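Local coordinates for catalase (Corynebacterium glutamicum atcc 13032, PDB 4B7H), which catalyses the breakdown of hydrogen peroxide to water and oxygen at a haem iron, and is inhibited by nitric oxide, at the interface of chains A and B and the interface of chains A and C. Coordinates in Å, arbitrary orientation; residue numbers count along the deposited sequence, not the author numbering. Chains: chain A/B/C, Catalase.

Three patches join chain A to two neighbours of the catalase tetramer. Contact 1, with chain B, lies far from the others: the centre of its C-alpha atoms is about 43 Å from that of contact 2 and about 40 Å from that of contact 3. Contacts 2 and 3 both belong to the interface with chain C, with their C-alpha centres about 11 Å apart, and share A:Val376, C:Arg24 and C:His25, so that one N-terminal stretch of chain C runs through both. Each interface is two-fold symmetric, so every patch recurs with the chains exchanged, and together they tie one subunit to two different partners.

Contact 1: the interface of chains A and B. Residues chain A 164, 166-170; chain B 256, 316-319.
Backbone carbonyls of the loop 166-169 in chain A are the acceptors that chain B reads here. The amide N of B:Phe319 points almost along the C=O axis of A:Asn166, 2.9 Å from its O. A second carbonyl, A:Gly169 O, is gripped by two guanidinium groups: B:Arg256 NH1 lies in its plane on a lone pair, at 2.9 Å, while A:Arg164 NH1, from the same chain, also donates in the carbonyl plane. The two guanidinium planes stand 67° apart, and sharing this acceptor probably offsets the repulsion between their like charges. B:Arg256 reaches it with CG anti to the backbone N (chi1 179°) and a bend at chi3. One water joins the carbonyl O of A:Lys167 to that of B:Pro316.

Packing is modest. The B:Phe319 ring takes A:Gly169 CA over one face, toward the rim, and sets its own CZ over the centre of the B:Arg256 guanidinium, 3.4 Å above the plane. This probably helps fix that group's rotation. A:Leu170 CD2 runs alongside B:Arg256 CD at 3.8 Å.

In the fold, the chain A loop follows helix 155-162 and precedes helix 173-182; it meets the start of helix 319-324 of chain B and B:Arg256 near the start of helix 254-264.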
loop_
_atom_site.group_PDB
_atom_site.type_symbol
_atom_site.label_atom_id
_atom_site.label_comp_id
_atom_site.label_asym_id
_atom_site.label_seq_id
_atom_site.Cartn_x
_atom_site.Cartn_y
_atom_site.Cartn_z
ATOM N N ARG A 164 16.192 17.566 -3.605
ATOM C CA ARG A 164 17.172 17.624 -2.529
ATOM C C ARG A 164 18.309 16.632 -2.688
ATOM O O ARG A 164 18.107 15.502 -3.153
ATOM C CB ARG A 164 16.482 17.403 -1.184
ATOM C CG ARG A 164 15.399 18.428 -0.941
ATOM C CD ARG A 164 14.480 18.093 0.235
ATOM N NE ARG A 164 13.410 19.084 0.268
ATOM C CZ ARG A 164 13.528 20.297 0.805
ATOM N NH1 ARG A 164 14.656 20.644 1.416
ATOM N NH2 ARG A 164 12.513 21.158 0.741
ATOM N N ASN A 166 20.894 13.802 -1.805
ATOM C CA ASN A 166 20.634 12.579 -1.062
ATOM C C ASN A 166 21.231 12.577 0.340
ATOM O O ASN A 166 20.667 11.968 1.248
ATOM C CB ASN A 166 21.108 11.344 -1.834
ATOM C CG ASN A 166 20.267 11.070 -3.067
ATOM O OD1 ASN A 166 19.122 11.518 -3.168
ATOM N ND2 ASN A 166 20.817 10.308 -3.998
ATOM N N LYS A 167 22.359 13.255 0.532
ATOM C CA LYS A 167 23.043 13.149 1.818
ATOM C C LYS A 167 22.351 13.926 2.943
ATOM O O LYS A 167 22.291 13.441 4.074
ATOM C CB LYS A 167 24.537 13.512 1.713
ATOM C CG LYS A 167 24.843 14.983 1.455
ATOM C CD LYS A 167 26.345 15.196 1.285
ATOM C CE LYS A 167 26.656 16.647 1.003
ATOM N NZ LYS A 167 28.118 16.842 0.844
ATOM N N ASN A 168 21.805 15.102 2.636
ATOM C CA ASN A 168 21.402 16.023 3.698
ATOM C C ASN A 168 20.030 16.669 3.534
ATOM O O ASN A 168 19.649 17.529 4.326
ATOM C CB ASN A 168 22.467 17.115 3.889
ATOM C CG ASN A 168 22.679 17.961 2.642
ATOM O OD1 ASN A 168 21.897 17.914 1.694
ATOM N ND2 ASN A 168 23.748 18.754 2.645
ATOM N N GLY A 169 19.296 16.288 2.496
ATOM C CA GLY A 169 17.969 16.839 2.293
ATOM C C GLY A 169 17.918 18.326 1.978
ATOM O O GLY A 169 16.898 18.964 2.233
ATOM N N LEU A 170 18.997 18.881 1.427
ATOM C CA LEU A 170 19.009 20.294 1.036
ATOM C C LEU A 170 18.930 20.435 -0.480
ATOM O O LEU A 170 19.569 19.674 -1.206
ATOM C CB LEU A 170 20.281 20.992 1.525
ATOM C CG LEU A 170 20.484 21.031 3.040
ATOM C CD1 LEU A 170 21.800 21.723 3.386
ATOM C CD2 LEU A 170 19.309 21.716 3.729
ATOM N N ARG B 256 17.719 22.588 9.568
ATOM C CA ARG B 256 18.291 21.415 8.909
ATOM C C ARG B 256 19.714 21.731 8.446
ATOM O O ARG B 256 20.657 20.986 8.734
ATOM C CB ARG B 256 17.416 21.019 7.716
ATOM C CG ARG B 256 17.919 19.812 6.925
ATOM C CD ARG B 256 16.973 19.470 5.770
ATOM N NE ARG B 256 15.652 19.058 6.249
ATOM C CZ ARG B 256 14.726 18.478 5.494
ATOM N NH1 ARG B 256 14.968 18.238 4.213
ATOM N NH2 ARG B 256 13.555 18.132 6.027
ATOM N N PRO B 316 23.810 11.981 8.859
ATOM C CA PRO B 316 23.358 10.794 8.118
ATOM C C PRO B 316 24.152 10.601 6.817
ATOM O O PRO B 316 24.654 11.581 6.237
ATOM C CB PRO B 316 21.883 11.100 7.815
ATOM C CG PRO B 316 21.751 12.570 7.925
ATOM C CD PRO B 316 22.785 13.038 8.916
ATOM N N ARG B 317 24.291 9.351 6.382
ATOM C CA ARG B 317 24.848 9.064 5.064
ATOM C C ARG B 317 23.828 9.379 3.973
ATOM O O ARG B 317 24.187 9.854 2.897
ATOM C CB ARG B 317 25.234 7.592 4.948
ATOM C CG ARG B 317 26.093 7.060 6.066
ATOM C CD ARG B 317 27.479 7.651 6.042
ATOM N NE ARG B 317 28.369 6.863 6.889
ATOM C CZ ARG B 317 29.450 7.346 7.495
ATOM N NH1 ARG B 317 29.772 8.626 7.365
ATOM N NH2 ARG B 317 30.193 6.548 8.252
ATOM N N ASN B 318 22.558 9.080 4.247
ATOM C CA ASN B 318 21.476 9.298 3.288
ATOM C C ASN B 318 20.244 9.723 4.083
ATOM O O ASN B 318 19.732 8.966 4.918
ATOM C CB ASN B 318 21.212 8.030 2.452
ATOM C CG ASN B 318 20.062 8.195 1.452
ATOM O OD1 ASN B 318 18.916 8.436 1.835
ATOM N ND2 ASN B 318 20.366 8.040 0.164
ATOM N N PHE B 319 19.789 10.945 3.828
ATOM C CA PHE B 319 18.718 11.571 4.586
ATOM C C PHE B 319 17.410 10.781 4.543
ATOM O O PHE B 319 16.805 10.518 5.588
ATOM C CB PHE B 319 18.512 13.000 4.071
ATOM C CG PHE B 319 17.459 13.764 4.806
ATOM C CD1 PHE B 319 16.128 13.693 4.413
ATOM C CD2 PHE B 319 17.797 14.560 5.889
ATOM C CE1 PHE B 319 15.148 14.401 5.097
ATOM C CE2 PHE B 319 16.827 15.281 6.572
ATOM C CZ PHE B 319 15.500 15.196 6.177
HETATM O O HOH W 1 24.487 14.465 5.657
#

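Contact 2: the interface of chains A and C. Residues chain A 134-136, 332-335, 372, 374, 376; chain C 24-29.
C:Asn26 forms the tight centre of this contact, set into a notch between the start of strand 135-142 and the loop 332-335 of chain A. Its backbone O and side-chain ND2 together grip both polar backbone atoms of A:Asn136: O accepts from A:Asn136 N at 2.8 Å, and ND2 donates to A:Asn136 O at 2.9 Å. The same ND2 also donates to A:Ile333 O, from above that carbonyl plane. Both acceptors lie close to the C:Asn26 amide plane and fix its rotation. CG occupies the crowded position between backbone N and carbonyl carbon (chi1 76°); OD1 turns back to accept from C:Ala28 N, which comes from well above the amide's carbonyl plane and probably braces the turn. A:Asn332 OD1 lies against C:Asn26 CB at 3.3 Å, the amide planes 11° apart, while the A:Pro372 ring rests on the C:Asn26 carbonyl.

A:Pro335 CG and C:Pro29 CD add a thin apolar contact, tip to tip at 3.7 Å. The looser side is at C:Arg24, which buries little surface and whose NH2 stays 3.6 Å from A:Ile333 O. A:Asn374 is also scarcely buried, yet its ND2 donates along a lone pair of C:Gly27 O at 3.0 Å, with that oxygen only 3° out of the A:Asn374 amide plane.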
loop_
_atom_site.group_PDB
_atom_site.type_symbol
_atom_site.label_atom_id
_atom_site.label_comp_id
_atom_site.label_asym_id
_atom_site.label_seq_id
_atom_site.Cartn_x
_atom_site.Cartn_y
_atom_site.Cartn_z
ATOM N N GLU A 134 -17.829 12.612 -24.334
ATOM C CA GLU A 134 -17.094 11.456 -24.857
ATOM C C GLU A 134 -15.911 11.102 -23.958
ATOM O O GLU A 134 -14.953 10.451 -24.390
ATOM C CB GLU A 134 -16.678 11.676 -26.323
ATOM C CG GLU A 134 -17.911 11.809 -27.219
ATOM C CD GLU A 134 -17.646 12.001 -28.706
ATOM O OE1 GLU A 134 -16.492 12.222 -29.119
ATOM O OE2 GLU A 134 -18.632 11.944 -29.476
ATOM N N GLY A 135 -15.998 11.515 -22.695
ATOM C CA GLY A 135 -14.990 11.181 -21.700
ATOM C C GLY A 135 -14.256 12.392 -21.153
ATOM O O GLY A 135 -14.420 13.513 -21.648
ATOM N N ASN A 136 -13.446 12.176 -20.119
ATOM C CA ASN A 136 -12.630 13.253 -19.562
ATOM C C ASN A 136 -11.455 13.534 -20.485
ATOM O O ASN A 136 -10.677 12.637 -20.795
ATOM C CB ASN A 136 -12.112 12.912 -18.159
ATOM C CG ASN A 136 -13.231 12.790 -17.134
ATOM O OD1 ASN A 136 -14.330 13.307 -17.347
ATOM N ND2 ASN A 136 -12.956 12.108 -16.014
ATOM N N ASN A 332 -5.470 11.151 -20.935
ATOM C CA ASN A 332 -6.915 11.302 -21.019
ATOM C C ASN A 332 -7.282 12.105 -22.265
ATOM O O ASN A 332 -7.653 13.283 -22.181
ATOM C CB ASN A 332 -7.462 11.965 -19.756
ATOM C CG ASN A 332 -7.505 11.017 -18.581
ATOM O OD1 ASN A 332 -7.545 9.791 -18.754
ATOM N ND2 ASN A 332 -7.519 11.573 -17.375
ATOM N N ILE A 333 -7.152 11.462 -23.424
ATOM C CA ILE A 333 -7.568 12.060 -24.678
ATOM C C ILE A 333 -8.922 11.500 -25.107
ATOM O O ILE A 333 -9.403 10.503 -24.551
ATOM C CB ILE A 333 -6.505 11.884 -25.777
ATOM C CG1 ILE A 333 -6.229 10.400 -26.060
ATOM C CG2 ILE A 333 -5.225 12.631 -25.400
ATOM C CD1 ILE A 333 -5.295 10.181 -27.244
ATOM N N VAL A 334 -9.538 12.162 -26.083
ATOM C CA VAL A 334 -10.879 11.823 -26.549
ATOM C C VAL A 334 -10.861 11.825 -28.080
ATOM O O VAL A 334 -9.912 12.332 -28.685
ATOM C CB VAL A 334 -11.932 12.838 -26.022
ATOM C CG1 VAL A 334 -12.139 12.686 -24.522
ATOM C CG2 VAL A 334 -11.529 14.264 -26.376
ATOM N N PRO A 335 -11.901 11.257 -28.724
ATOM C CA PRO A 335 -11.946 11.284 -30.192
ATOM C C PRO A 335 -11.800 12.698 -30.747
ATOM O O PRO A 335 -12.366 13.637 -30.187
ATOM C CB PRO A 335 -13.345 10.733 -30.504
ATOM C CG PRO A 335 -13.639 9.818 -29.359
ATOM C CD PRO A 335 -13.015 10.478 -28.154
ATOM N N PRO A 372 -15.871 10.135 -15.235
ATOM C CA PRO A 372 -16.447 10.976 -16.285
ATOM C C PRO A 372 -17.956 11.167 -16.094
ATOM O O PRO A 372 -18.547 10.606 -15.162
ATOM C CB PRO A 372 -16.142 10.190 -17.561
ATOM C CG PRO A 372 -16.070 8.767 -17.121
ATOM C CD PRO A 372 -15.472 8.807 -15.737
ATOM N N ASN A 374 -20.177 10.337 -18.436
ATOM C CA ASN A 374 -20.764 9.154 -19.068
ATOM C C ASN A 374 -20.380 7.858 -18.347
ATOM O O ASN A 374 -19.398 7.824 -17.601
ATOM C CB ASN A 374 -20.403 9.088 -20.572
ATOM C CG ASN A 374 -18.883 9.076 -20.838
ATOM O OD1 ASN A 374 -18.119 9.820 -20.221
ATOM N ND2 ASN A 374 -18.451 8.234 -21.781
ATOM N N VAL A 376 -18.778 4.324 -17.636
ATOM C CA VAL A 376 -17.607 3.588 -18.079
ATOM C C VAL A 376 -17.994 2.133 -18.309
ATOM O O VAL A 376 -18.560 1.491 -17.421
ATOM C CB VAL A 376 -16.490 3.684 -17.024
ATOM C CG1 VAL A 376 -15.378 2.670 -17.298
ATOM C CG2 VAL A 376 -15.950 5.111 -16.952
ATOM N N ARG C 24 -12.497 3.368 -22.269
ATOM C CA ARG C 24 -11.405 3.459 -21.308
ATOM C C ARG C 24 -11.932 4.037 -20.007
ATOM O O ARG C 24 -13.090 4.459 -19.917
ATOM C CB ARG C 24 -10.266 4.320 -21.850
ATOM C CG ARG C 24 -9.642 3.759 -23.119
ATOM C CD ARG C 24 -8.257 4.342 -23.423
ATOM N NE ARG C 24 -7.982 5.635 -22.795
ATOM C CZ ARG C 24 -8.065 6.826 -23.382
ATOM N NH1 ARG C 24 -8.452 6.957 -24.647
ATOM N NH2 ARG C 24 -7.768 7.906 -22.675
ATOM N N HIS C 25 -11.086 4.050 -18.983
ATOM C CA HIS C 25 -11.531 4.500 -17.668
ATOM C C HIS C 25 -11.790 6.000 -17.579
ATOM O O HIS C 25 -12.378 6.473 -16.598
ATOM C CB HIS C 25 -10.589 3.989 -16.582
ATOM C CG HIS C 25 -10.544 2.498 -16.513
ATOM N ND1 HIS C 25 -9.596 1.807 -15.787
ATOM C CD2 HIS C 25 -11.328 1.561 -17.098
ATOM C CE1 HIS C 25 -9.807 0.509 -15.919
ATOM N NE2 HIS C 25 -10.847 0.333 -16.717
ATOM N N ASN C 26 -11.373 6.742 -18.603
ATOM C CA ASN C 26 -11.759 8.146 -18.709
ATOM C C ASN C 26 -13.077 8.328 -19.452
ATOM O O ASN C 26 -13.552 9.454 -19.583
ATOM C CB ASN C 26 -10.673 8.986 -19.392
ATOM C CG ASN C 26 -10.634 8.791 -20.898
ATOM O OD1 ASN C 26 -10.846 7.686 -21.397
ATOM N ND2 ASN C 26 -10.361 9.872 -21.633
ATOM N N GLY C 27 -13.670 7.238 -19.937
ATOM C CA GLY C 27 -14.916 7.333 -20.684
ATOM C C GLY C 27 -14.787 7.397 -22.203
ATOM O O GLY C 27 -15.808 7.359 -22.889
ATOM N N ALA C 28 -13.565 7.508 -22.731
ATOM C CA ALA C 28 -13.357 7.560 -24.182
ATOM C C ALA C 28 -13.512 6.171 -24.802
ATOM O O ALA C 28 -13.190 5.166 -24.174
ATOM C CB ALA C 28 -11.985 8.145 -24.510
ATOM N N PRO C 29 -14.006 6.105 -26.044
ATOM C CA PRO C 29 -14.237 4.799 -26.677
ATOM C C PRO C 29 -12.969 3.963 -26.861
ATOM O O PRO C 29 -11.921 4.492 -27.238
ATOM C CB PRO C 29 -14.808 5.173 -28.050
ATOM C CG PRO C 29 -15.439 6.515 -27.841
ATOM C CD PRO C 29 -14.562 7.215 -26.837
#

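Contact 3: the interface of chains A and C. Residues chain A 362-363, 365, 376, 378, 380-381; chain C 15, 23-25, 58.
Two histidines of chain C enter loops of chain A with their ring edges leading. C:His58, near the end of helix 50-59, swings CG anti to the backbone N (chi1 -173°) and crosses A:Asn363 at about a right angle, ring and amide planes 47° apart. Its NE2 donates to A:Asn363 OD1 at 2.8 Å along a nearly straight bond, 173° at the hydrogen; OD1 lies in the ring plane, although the donor sits above the carbonyl plane. On the other edge ND1 binds a water at 2.7 Å that also meets A:Arg381 N. Held through both nitrogens, the ring has its rotation fixed; ND1 may give to the water or accept from it.

C:His25 crosses A:Thr378 and A:Arg365 at about right angles. Its NE2 hydrogen-bonds A:Thr378 OG1 at 2.9 Å, direction undecided, and A:Ser380 OG, also at the ring edge, makes a longer, possibly shared bond at 3.2 Å. A:Ser380 N donates to A:Thr378 OG1, probably helping to position it. C:His25 CB packs on A:Arg365 CG at 3.6 Å, the guanidinium steeply inclined to the ring.

Beyond them, C:Thr23 OG1 lies against A:Val376 CA, crossing obliquely, and C:Arg15 brings NE to 3.4 Å from A:Val376 O, a loose approach. One water links A:Arg365 O to C:His25 O, and another lies 2.7 Å from both A:Thr378 OG1 and C:Thr23 O.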
loop_
_atom_site.group_PDB
_atom_site.type_symbol
_atom_site.label_atom_id
_atom_site.label_comp_id
_atom_site.label_asym_id
_atom_site.label_seq_id
_atom_site.Cartn_x
_atom_site.Cartn_y
_atom_site.Cartn_z
ATOM N N ALA A 362 -5.259 1.582 -7.120
ATOM C CA ALA A 362 -5.651 0.947 -8.375
ATOM C C ALA A 362 -6.987 1.463 -8.899
ATOM O O ALA A 362 -7.204 1.530 -10.112
ATOM C CB ALA A 362 -5.702 -0.560 -8.212
ATOM N N ASN A 363 -7.881 1.833 -7.986
ATOM C CA ASN A 363 -9.220 2.242 -8.374
ATOM C C ASN A 363 -9.464 3.739 -8.307
ATOM O O ASN A 363 -10.600 4.183 -8.166
ATOM C CB ASN A 363 -10.261 1.441 -7.586
ATOM C CG ASN A 363 -10.422 0.044 -8.139
ATOM O OD1 ASN A 363 -10.495 -0.120 -9.352
ATOM N ND2 ASN A 363 -10.441 -0.969 -7.271
ATOM N N ARG A 365 -9.690 5.865 -10.525
ATOM C CA ARG A 365 -10.592 6.379 -11.559
ATOM C C ARG A 365 -12.033 6.445 -11.076
ATOM O O ARG A 365 -12.851 7.142 -11.675
ATOM C CB ARG A 365 -10.561 5.496 -12.806
ATOM C CG ARG A 365 -9.236 5.443 -13.537
ATOM C CD ARG A 365 -9.070 6.573 -14.497
ATOM N NE ARG A 365 -7.927 6.336 -15.371
ATOM C CZ ARG A 365 -7.623 7.108 -16.405
ATOM N NH1 ARG A 365 -8.393 8.152 -16.684
ATOM N NH2 ARG A 365 -6.559 6.839 -17.154
ATOM N N VAL A 376 -18.778 4.324 -17.636
ATOM C CA VAL A 376 -17.607 3.588 -18.079
ATOM C C VAL A 376 -17.994 2.133 -18.309
ATOM O O VAL A 376 -18.560 1.491 -17.421
ATOM C CB VAL A 376 -16.490 3.684 -17.024
ATOM C CG1 VAL A 376 -15.378 2.670 -17.298
ATOM C CG2 VAL A 376 -15.950 5.111 -16.952
ATOM N N THR A 378 -16.280 -1.232 -18.981
ATOM C CA THR A 378 -14.945 -1.811 -18.923
ATOM C C THR A 378 -14.996 -3.244 -18.430
ATOM O O THR A 378 -15.894 -3.622 -17.670
ATOM C CB THR A 378 -14.012 -0.983 -17.996
ATOM O OG1 THR A 378 -12.683 -1.514 -18.052
ATOM C CG2 THR A 378 -14.495 -1.037 -16.548
ATOM N N SER A 380 -12.307 -4.308 -16.797
ATOM C CA SER A 380 -11.490 -4.258 -15.583
ATOM C C SER A 380 -12.363 -4.513 -14.357
ATOM O O SER A 380 -13.555 -4.188 -14.352
ATOM C CB SER A 380 -10.800 -2.902 -15.439
ATOM O OG SER A 380 -9.871 -2.696 -16.482
ATOM N N ARG A 381 -11.762 -5.072 -13.309
ATOM C CA ARG A 381 -12.513 -5.502 -12.134
ATOM C C ARG A 381 -11.614 -5.526 -10.911
ATOM O O ARG A 381 -10.382 -5.426 -11.022
ATOM C CB ARG A 381 -13.094 -6.903 -12.364
ATOM C CG ARG A 381 -12.026 -7.990 -12.470
ATOM C CD ARG A 381 -12.636 -9.366 -12.601
ATOM N NE ARG A 381 -11.653 -10.409 -12.328
ATOM C CZ ARG A 381 -11.967 -11.679 -12.090
ATOM N NH1 ARG A 381 -13.233 -12.064 -12.114
ATOM N NH2 ARG A 381 -11.015 -12.562 -11.835
ATOM N N ARG C 15 -23.306 -0.545 -11.256
ATOM C CA ARG C 15 -23.570 0.125 -12.528
ATOM C C ARG C 15 -24.805 -0.458 -13.172
ATOM O O ARG C 15 -25.139 -1.621 -12.936
ATOM C CB ARG C 15 -22.405 -0.096 -13.502
ATOM C CG ARG C 15 -21.093 0.589 -13.134
ATOM C CD ARG C 15 -20.090 0.470 -14.282
ATOM N NE ARG C 15 -18.841 1.172 -14.000
ATOM C CZ ARG C 15 -17.703 0.579 -13.652
ATOM N NH1 ARG C 15 -17.637 -0.745 -13.535
ATOM N NH2 ARG C 15 -16.627 1.316 -13.413
ATOM N N THR C 23 -15.411 1.411 -23.108
ATOM C CA THR C 23 -14.703 2.678 -22.976
ATOM C C THR C 23 -13.479 2.487 -22.104
ATOM O O THR C 23 -13.433 1.562 -21.279
ATOM C CB THR C 23 -15.565 3.767 -22.296
ATOM O OG1 THR C 23 -15.768 3.428 -20.916
ATOM C CG2 THR C 23 -16.919 3.925 -22.987
ATOM N N ARG C 24 -12.497 3.368 -22.269
ATOM C CA ARG C 24 -11.405 3.459 -21.308
ATOM C C ARG C 24 -11.932 4.037 -20.007
ATOM O O ARG C 24 -13.090 4.459 -19.917
ATOM C CB ARG C 24 -10.266 4.320 -21.850
ATOM C CG ARG C 24 -9.642 3.759 -23.119
ATOM C CD ARG C 24 -8.257 4.342 -23.423
ATOM N NE ARG C 24 -7.982 5.635 -22.795
ATOM C CZ ARG C 24 -8.065 6.826 -23.382
ATOM N NH1 ARG C 24 -8.452 6.957 -24.647
ATOM N NH2 ARG C 24 -7.768 7.906 -22.675
ATOM N N HIS C 25 -11.086 4.050 -18.983
ATOM C CA HIS C 25 -11.531 4.500 -17.668
ATOM C C HIS C 25 -11.790 6.000 -17.579
ATOM O O HIS C 25 -12.378 6.473 -16.598
ATOM C CB HIS C 25 -10.589 3.989 -16.582
ATOM C CG HIS C 25 -10.544 2.498 -16.513
ATOM N ND1 HIS C 25 -9.596 1.807 -15.787
ATOM C CD2 HIS C 25 -11.328 1.561 -17.098
ATOM C CE1 HIS C 25 -9.807 0.509 -15.919
ATOM N NE2 HIS C 25 -10.847 0.333 -16.717
ATOM N N HIS C 58 -4.403 -2.542 -14.781
ATOM C CA HIS C 58 -5.414 -2.676 -13.748
ATOM C C HIS C 58 -5.600 -4.153 -13.375
ATOM O O HIS C 58 -5.767 -4.490 -12.193
ATOM C CB HIS C 58 -6.747 -2.006 -14.105
ATOM C CG HIS C 58 -7.713 -2.011 -12.965
ATOM N ND1 HIS C 58 -8.488 -3.103 -12.641
ATOM C CD2 HIS C 58 -8.088 -1.019 -12.121
ATOM C CE1 HIS C 58 -9.281 -2.789 -11.628
ATOM N NE2 HIS C 58 -9.053 -1.534 -11.293
HETATM O O HOH W 2 -8.802 -5.395 -14.062
HETATM O O HOH W 3 -11.830 -0.414 -20.405
HETATM O O HOH W 4 -13.928 6.212 -14.116
#